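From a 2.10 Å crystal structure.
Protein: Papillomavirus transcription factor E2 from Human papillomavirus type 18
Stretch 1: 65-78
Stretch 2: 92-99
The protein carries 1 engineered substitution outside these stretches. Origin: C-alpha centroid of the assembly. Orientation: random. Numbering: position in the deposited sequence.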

ATOM      1  N   THR A  65     -14.048 -14.060  20.132  1.00 49.60           N
ATOM      2  CA  THR A  65     -14.347 -13.304  18.929  1.00 46.75           C
ATOM      3  C   THR A  65     -13.332 -13.606  17.839  1.00 43.09           C
ATOM      4  O   THR A  65     -12.152 -13.809  18.120  1.00 41.93           O
ATOM      5  CB  THR A  65     -14.344 -11.790  19.203  1.00 47.24           C
ATOM      6  OG1 THR A  65     -15.479 -11.449  20.006  1.00 48.79           O
ATOM      7  CG2 THR A  65     -14.421 -11.014  17.904  1.00 49.18           C
ATOM      8  N   TYR A  66     -13.809 -13.663  16.598  1.00 40.00           N
ATOM      9  CA  TYR A  66     -12.951 -13.907  15.446  1.00 37.82           C
ATOM     10  C   TYR A  66     -13.338 -12.970  14.326  1.00 36.17           C
ATOM     11  O   TYR A  66     -14.448 -12.436  14.301  1.00 35.52           O
ATOM     12  CB  TYR A  66     -13.066 -15.339  14.946  1.00 38.43           C
ATOM     13  CG  TYR A  66     -12.807 -16.353  16.010  1.00 39.28           C
ATOM     14  CD1 TYR A  66     -13.832 -16.765  16.863  1.00 37.95           C
ATOM     15  CD2 TYR A  66     -11.529 -16.859  16.218  1.00 39.94           C
ATOM     16  CE1 TYR A  66     -13.594 -17.641  17.886  1.00 38.23           C
ATOM     17  CE2 TYR A  66     -11.280 -17.749  17.254  1.00 39.91           C
ATOM     18  CZ  TYR A  66     -12.323 -18.127  18.081  1.00 39.34           C
ATOM     19  OH  TYR A  66     -12.102 -18.972  19.126  1.00 38.60           O
ATOM     20  N   VAL A  67     -12.422 -12.778  13.387  1.00 34.94           N
ATOM     21  CA  VAL A  67     -12.686 -11.886  12.275  1.00 33.05           C
ATOM     22  C   VAL A  67     -12.908 -12.642  10.984  1.00 32.87           C
ATOM     23  O   VAL A  67     -12.065 -13.434  10.558  1.00 32.12           O
ATOM     24  CB  VAL A  67     -11.526 -10.881  12.062  1.00 33.69           C
ATOM     25  CG1 VAL A  67     -11.809 -10.006  10.836  1.00 31.57           C
ATOM     26  CG2 VAL A  67     -11.357 -10.012  13.296  1.00 31.67           C
ATOM     27  N   ALA A  68     -14.062 -12.395  10.374  1.00 31.79           N
ATOM     28  CA  ALA A  68     -14.415 -13.005   9.097  1.00 31.29           C
ATOM     29  C   ALA A  68     -14.258 -11.885   8.071  1.00 30.74           C
ATOM     30  O   ALA A  68     -14.962 -10.879   8.129  1.00 31.59           O
ATOM     31  CB  ALA A  68     -15.849 -13.490   9.127  1.00 30.80           C
ATOM     32  N   TRP A  69     -13.335 -12.059   7.139  1.00 29.24           N
ATOM     33  CA  TRP A  69     -13.077 -11.043   6.127  1.00 30.34           C
ATOM     34  C   TRP A  69     -14.084 -11.027   4.977  1.00 30.18           C
ATOM     35  O   TRP A  69     -14.322 -12.048   4.338  1.00 29.59           O
ATOM     36  CB  TRP A  69     -11.664 -11.237   5.591  1.00 31.24           C
ATOM     37  CG  TRP A  69     -10.638 -11.270   6.695  1.00 31.53           C
ATOM     38  CD1 TRP A  69     -10.056 -12.376   7.252  1.00 30.25           C
ATOM     39  CD2 TRP A  69     -10.103 -10.139   7.396  1.00 31.76           C
ATOM     40  NE1 TRP A  69      -9.194 -12.001   8.251  1.00 30.86           N
ATOM     41  CE2 TRP A  69      -9.205 -10.635   8.363  1.00 30.85           C
ATOM     42  CE3 TRP A  69     -10.296  -8.753   7.298  1.00 32.91           C
ATOM     43  CZ2 TRP A  69      -8.503  -9.797   9.231  1.00 30.95           C
ATOM     44  CZ3 TRP A  69      -9.595  -7.917   8.161  1.00 31.48           C
ATOM     45  CH2 TRP A  69      -8.709  -8.445   9.115  1.00 32.43           C
ATOM     46  N   ASP A  70     -14.686  -9.868   4.716  1.00 32.41           N
ATOM     47  CA  ASP A  70     -15.663  -9.761   3.627  1.00 34.39           C
ATOM     48  C   ASP A  70     -15.036 -10.207   2.317  1.00 35.04           C
ATOM     49  O   ASP A  70     -15.687 -10.836   1.488  1.00 36.70           O
ATOM     50  CB  ASP A  70     -16.168  -8.325   3.463  1.00 36.15           C
ATOM     51  CG  ASP A  70     -17.228  -7.948   4.488  1.00 39.58           C
ATOM     52  OD1 ASP A  70     -17.835  -8.851   5.099  1.00 41.67           O
ATOM     53  OD2 ASP A  70     -17.470  -6.737   4.670  1.00 43.95           O
ATOM     54  N   SER A  71     -13.759  -9.890   2.136  1.00 35.12           N
ATOM     55  CA  SER A  71     -13.068 -10.256   0.916  1.00 34.88           C
ATOM     56  C   SER A  71     -11.708 -10.853   1.190  1.00 33.44           C
ATOM     57  O   SER A  71     -10.893 -10.256   1.874  1.00 33.49           O
ATOM     58  CB  SER A  71     -12.911  -9.026   0.020  1.00 35.57           C
ATOM     59  OG  SER A  71     -14.175  -8.452  -0.266  1.00 38.29           O
ATOM     60  N   VAL A  72     -11.471 -12.038   0.644  1.00 33.66           N
ATOM     61  CA  VAL A  72     -10.197 -12.718   0.807  1.00 33.14           C
ATOM     62  C   VAL A  72      -9.532 -12.821  -0.555  1.00 33.78           C
ATOM     63  O   VAL A  72     -10.152 -13.271  -1.527  1.00 33.42           O
ATOM     64  CB  VAL A  72     -10.391 -14.132   1.377  1.00 34.30           C
ATOM     65  CG1 VAL A  72      -9.055 -14.876   1.386  1.00 33.16           C
ATOM     66  CG2 VAL A  72     -10.970 -14.046   2.784  1.00 32.86           C
ATOM     67  N   TYR A  73      -8.278 -12.387  -0.623  1.00 33.87           N
ATOM     68  CA  TYR A  73      -7.517 -12.421  -1.864  1.00 32.95           C
ATOM     69  C   TYR A  73      -6.412 -13.455  -1.755  1.00 34.39           C
ATOM     70  O   TYR A  73      -5.459 -13.293  -0.993  1.00 32.90           O
ATOM     71  CB  TYR A  73      -6.906 -11.046  -2.167  1.00 31.03           C
ATOM     72  CG  TYR A  73      -7.920  -9.928  -2.270  1.00 30.40           C
ATOM     73  CD1 TYR A  73      -8.672  -9.545  -1.167  1.00 30.16           C
ATOM     74  CD2 TYR A  73      -8.147  -9.271  -3.479  1.00 29.41           C
ATOM     75  CE1 TYR A  73      -9.631  -8.534  -1.258  1.00 30.11           C
ATOM     76  CE2 TYR A  73      -9.103  -8.263  -3.585  1.00 29.66           C
ATOM     77  CZ  TYR A  73      -9.843  -7.899  -2.472  1.00 29.99           C
ATOM     78  OH  TYR A  73     -10.799  -6.915  -2.560  1.00 29.14           O
ATOM     79  N   TYR A  74      -6.554 -14.531  -2.520  1.00 36.89           N
ATOM     80  CA  TYR A  74      -5.563 -15.590  -2.517  1.00 39.47           C
ATOM     81  C   TYR A  74      -4.984 -15.700  -3.913  1.00 41.94           C
ATOM     82  O   TYR A  74      -5.567 -15.204  -4.878  1.00 41.52           O
ATOM     83  CB  TYR A  74      -6.209 -16.912  -2.099  1.00 37.46           C
ATOM     84  CG  TYR A  74      -7.259 -17.425  -3.055  1.00 37.50           C
ATOM     85  CD1 TYR A  74      -6.920 -18.310  -4.079  1.00 37.60           C
ATOM     86  CD2 TYR A  74      -8.601 -17.048  -2.924  1.00 37.35           C
ATOM     87  CE1 TYR A  74      -7.883 -18.816  -4.947  1.00 38.78           C
ATOM     88  CE2 TYR A  74      -9.581 -17.548  -3.793  1.00 38.50           C
ATOM     89  CZ  TYR A  74      -9.214 -18.437  -4.800  1.00 39.17           C
ATOM     90  OH  TYR A  74     -10.164 -18.968  -5.646  1.00 38.30           O
ATOM     91  N   MET A  75      -3.830 -16.340  -4.018  1.00 46.35           N
ATOM     92  CA  MET A  75      -3.184 -16.509  -5.307  1.00 50.72           C
ATOM     93  C   MET A  75      -3.238 -17.979  -5.741  1.00 51.71           C
ATOM     94  O   MET A  75      -2.904 -18.877  -4.969  1.00 50.49           O
ATOM     95  CB  MET A  75      -1.735 -16.026  -5.222  1.00 54.27           C
ATOM     96  CG  MET A  75      -0.983 -16.073  -6.544  1.00 59.93           C
ATOM     97  SD  MET A  75       0.753 -15.563  -6.376  1.00 64.39           S
ATOM     98  CE  MET A  75       0.722 -13.951  -7.198  1.00 64.29           C
ATOM     99  N   THR A  76      -3.684 -18.218  -6.971  1.00 53.30           N
ATOM    100  CA  THR A  76      -3.765 -19.578  -7.489  1.00 55.41           C
ATOM    101  C   THR A  76      -2.355 -20.112  -7.713  1.00 57.71           C
ATOM    102  O   THR A  76      -1.375 -19.366  -7.643  1.00 57.87           O
ATOM    103  CB  THR A  76      -4.524 -19.635  -8.835  1.00 54.25           C
ATOM    104  OG1 THR A  76      -3.743 -19.004  -9.856  1.00 52.89           O
ATOM    105  CG2 THR A  76      -5.859 -18.922  -8.721  1.00 53.55           C
ATOM    106  N   ASP A  77      -2.253 -21.408  -7.975  1.00 60.66           N
ATOM    107  CA  ASP A  77      -0.957 -22.028  -8.222  1.00 63.19           C
ATOM    108  C   ASP A  77      -0.317 -21.265  -9.381  1.00 63.31           C
ATOM    109  O   ASP A  77       0.863 -20.918  -9.343  1.00 63.46           O
ATOM    110  CB  ASP A  77      -1.157 -23.495  -8.594  1.00 65.37           C
ATOM    111  CG  ASP A  77      -2.217 -24.172  -7.736  1.00 68.38           C
ATOM    112  OD1 ASP A  77      -2.018 -24.277  -6.504  1.00 69.93           O
ATOM    113  OD2 ASP A  77      -3.254 -24.592  -8.297  1.00 69.50           O
ATOM    114  N   ALA A  78      -1.127 -20.994 -10.402  1.00 63.07           N
ATOM    115  CA  ALA A  78      -0.687 -20.257 -11.582  1.00 62.46           C
ATOM    116  C   ALA A  78      -0.147 -18.883 -11.193  1.00 62.32           C
ATOM    117  O   ALA A  78       0.501 -18.206 -11.995  1.00 62.64           O
ATOM    118  CB  ALA A  78      -1.852 -20.099 -12.557  1.00 62.07           C
ATOM    119  N   GLY A  92     -16.179 -23.554  11.472  1.00 30.43           N
ATOM    120  CA  GLY A  92     -15.119 -22.564  11.518  1.00 29.77           C
ATOM    121  C   GLY A  92     -15.214 -21.558  10.387  1.00 29.60           C
ATOM    122  O   GLY A  92     -16.271 -21.418   9.763  1.00 28.99           O
ATOM    123  N   LEU A  93     -14.118 -20.848  10.124  1.00 28.84           N
ATOM    124  CA  LEU A  93     -14.096 -19.852   9.051  1.00 28.62           C
ATOM    125  C   LEU A  93     -13.299 -20.388   7.878  1.00 28.59           C
ATOM    126  O   LEU A  93     -12.214 -20.943   8.050  1.00 29.28           O
ATOM    127  CB  LEU A  93     -13.460 -18.550   9.526  1.00 27.65           C
ATOM    128  CG  LEU A  93     -14.019 -17.914  10.799  1.00 27.63           C
ATOM    129  CD1 LEU A  93     -13.306 -16.584  11.032  1.00 26.94           C
ATOM    130  CD2 LEU A  93     -15.525 -17.706  10.676  1.00 27.65           C
ATOM    131  N   TYR A  94     -13.836 -20.227   6.679  1.00 28.48           N
ATOM    132  CA  TYR A  94     -13.138 -20.708   5.506  1.00 29.01           C
ATOM    133  C   TYR A  94     -13.435 -19.837   4.293  1.00 30.01           C
ATOM    134  O   TYR A  94     -14.309 -18.971   4.324  1.00 29.85           O
ATOM    135  CB  TYR A  94     -13.552 -22.166   5.222  1.00 30.31           C
ATOM    136  CG  TYR A  94     -14.996 -22.360   4.770  1.00 31.83           C
ATOM    137  CD1 TYR A  94     -15.330 -22.370   3.413  1.00 34.07           C
ATOM    138  CD2 TYR A  94     -16.021 -22.541   5.695  1.00 32.66           C
ATOM    139  CE1 TYR A  94     -16.651 -22.561   2.985  1.00 34.35           C
ATOM    140  CE2 TYR A  94     -17.344 -22.732   5.285  1.00 35.07           C
ATOM    141  CZ  TYR A  94     -17.651 -22.741   3.924  1.00 35.65           C
ATOM    142  OH  TYR A  94     -18.954 -22.920   3.514  1.00 35.02           O
ATOM    143  N   TYR A  95     -12.673 -20.054   3.236  1.00 29.04           N
ATOM    144  CA  TYR A  95     -12.900 -19.361   1.991  1.00 30.92           C
ATOM    145  C   TYR A  95     -12.728 -20.457   0.949  1.00 32.40           C
ATOM    146  O   TYR A  95     -11.990 -21.420   1.175  1.00 31.94           O
ATOM    147  CB  TYR A  95     -11.901 -18.214   1.788  1.00 28.62           C
ATOM    148  CG  TYR A  95     -10.436 -18.597   1.708  1.00 29.01           C
ATOM    149  CD1 TYR A  95      -9.777 -18.660   0.479  1.00 28.95           C
ATOM    150  CD2 TYR A  95      -9.693 -18.830   2.866  1.00 28.79           C
ATOM    151  CE1 TYR A  95      -8.414 -18.940   0.406  1.00 28.72           C
ATOM    152  CE2 TYR A  95      -8.338 -19.110   2.808  1.00 27.98           C
ATOM    153  CZ  TYR A  95      -7.703 -19.162   1.578  1.00 28.92           C
ATOM    154  OH  TYR A  95      -6.353 -19.426   1.523  1.00 29.68           O
ATOM    155  N   VAL A  96     -13.437 -20.342  -0.166  1.00 33.32           N
ATOM    156  CA  VAL A  96     -13.331 -21.355  -1.203  1.00 35.17           C
ATOM    157  C   VAL A  96     -12.125 -21.010  -2.052  1.00 35.27           C
ATOM    158  O   VAL A  96     -12.063 -19.934  -2.642  1.00 33.97           O
ATOM    159  CB  VAL A  96     -14.604 -21.392  -2.077  1.00 35.58           C
ATOM    160  CG1 VAL A  96     -14.510 -22.518  -3.094  1.00 37.06           C
ATOM    161  CG2 VAL A  96     -15.826 -21.577  -1.191  1.00 36.63           C
ATOM    162  N   LYS A  97     -11.159 -21.916  -2.081  1.00 36.40           N
ATOM    163  CA  LYS A  97      -9.951 -21.704  -2.854  1.00 39.69           C
ATOM    164  C   LYS A  97      -9.915 -22.686  -4.018  1.00 41.66           C
ATOM    165  O   LYS A  97      -9.645 -23.879  -3.840  1.00 41.99           O
ATOM    166  CB  LYS A  97      -8.722 -21.895  -1.971  1.00 39.63           C
ATOM    167  CG  LYS A  97      -7.413 -21.612  -2.682  1.00 41.40           C
ATOM    168  CD  LYS A  97      -6.228 -21.834  -1.761  1.00 43.07           C
ATOM    169  CE  LYS A  97      -4.918 -21.516  -2.461  1.00 44.32           C
ATOM    170  NZ  LYS A  97      -3.767 -21.757  -1.556  1.00 46.44           N
ATOM    171  N   GLU A  98     -10.192 -22.176  -5.213  1.00 44.18           N
ATOM    172  CA  GLU A  98     -10.208 -23.008  -6.403  1.00 46.50           C
ATOM    173  C   GLU A  98     -11.205 -24.148  -6.193  1.00 45.41           C
ATOM    174  O   GLU A  98     -10.874 -25.324  -6.335  1.00 44.77           O
ATOM    175  CB  GLU A  98      -8.800 -23.551  -6.686  1.00 49.07           C
ATOM    176  CG  GLU A  98      -7.765 -22.447  -6.958  1.00 52.94           C
ATOM    177  CD  GLU A  98      -6.380 -22.986  -7.297  1.00 54.87           C
ATOM    178  OE1 GLU A  98      -6.241 -23.648  -8.347  1.00 57.17           O
ATOM    179  OE2 GLU A  98      -5.431 -22.750  -6.517  1.00 55.82           O
ATOM    180  N   GLY A  99     -12.424 -23.768  -5.821  1.00 45.43           N
ATOM    181  CA  GLY A  99     -13.494 -24.729  -5.605  1.00 44.32           C
ATOM    182  C   GLY A  99     -13.527 -25.504  -4.300  1.00 44.00           C
ATOM    183  O   GLY A  99     -14.507 -26.212  -4.039  1.00 43.44           O
TER
HETATM  184  O   HOH W   1     -13.331 -19.220  -4.896  1.00 51.10           O

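Strands can pack through their side chains without sharing a single backbone hydrogen bond, and this region of the papillomavirus E2 protein illustrates how. The chain turns a corner at Asp70, so the strands before and after it meet strand 92-97 differently. Strand 65-69 runs at 17° to it, nearly parallel, whereas strand 71-75 crosses at 50°. Axes separated by 8.2 and 8.8 Å leave a gap that side chains must fill.

At the first crossing a single leucine does most of the filling. Leu93 points toward the other strand, and Leu93 CD1 lies 4.1 Å from Tyr66 CB, 4.4 Å from Ala68 CB and 3.4 Å from Val67 O, a carbonyl oxygen. The small side chain of Ala68 packs against this methyl, while the ring of Tyr66 leads away.

Beyond the corner, aromatic rings take over. Val72 CG1 sits 4.0 Å from Tyr95 CD1, almost directly above the ring face, in a CH-pi contact. Tyr95 in turn meets Tyr74 obliquely, with CE1 of Tyr95 3.8 Å from CD2 of Tyr74 and the planes inclined at 42°. Tyr74 is the hub: Lys97, its side chain fully extended, sets CG over one face of the ring in a CH-pi contact, 3.6 Å from Tyr74 CD1, before running on past it.

The ring also carries a polar tip. Glu98 N donates a hydrogen bond to Tyr74 OH (3.2 Å, 162°), the one direct hydrogen bond between the stretches. A water adds a second, indirect link: its oxygen donates to Val96 O at 2.7 Å and is hydrogen-bonded to Tyr74 OH at 3.3 Å.

The periphery is less harmonious. Asp77 OD2 approaches Glu98 OE1 to 3.1 Å, a pairing of two acceptors that, if both carboxylates are charged, should be repulsive; Asp77 is poorly ordered, so its position deserves caution.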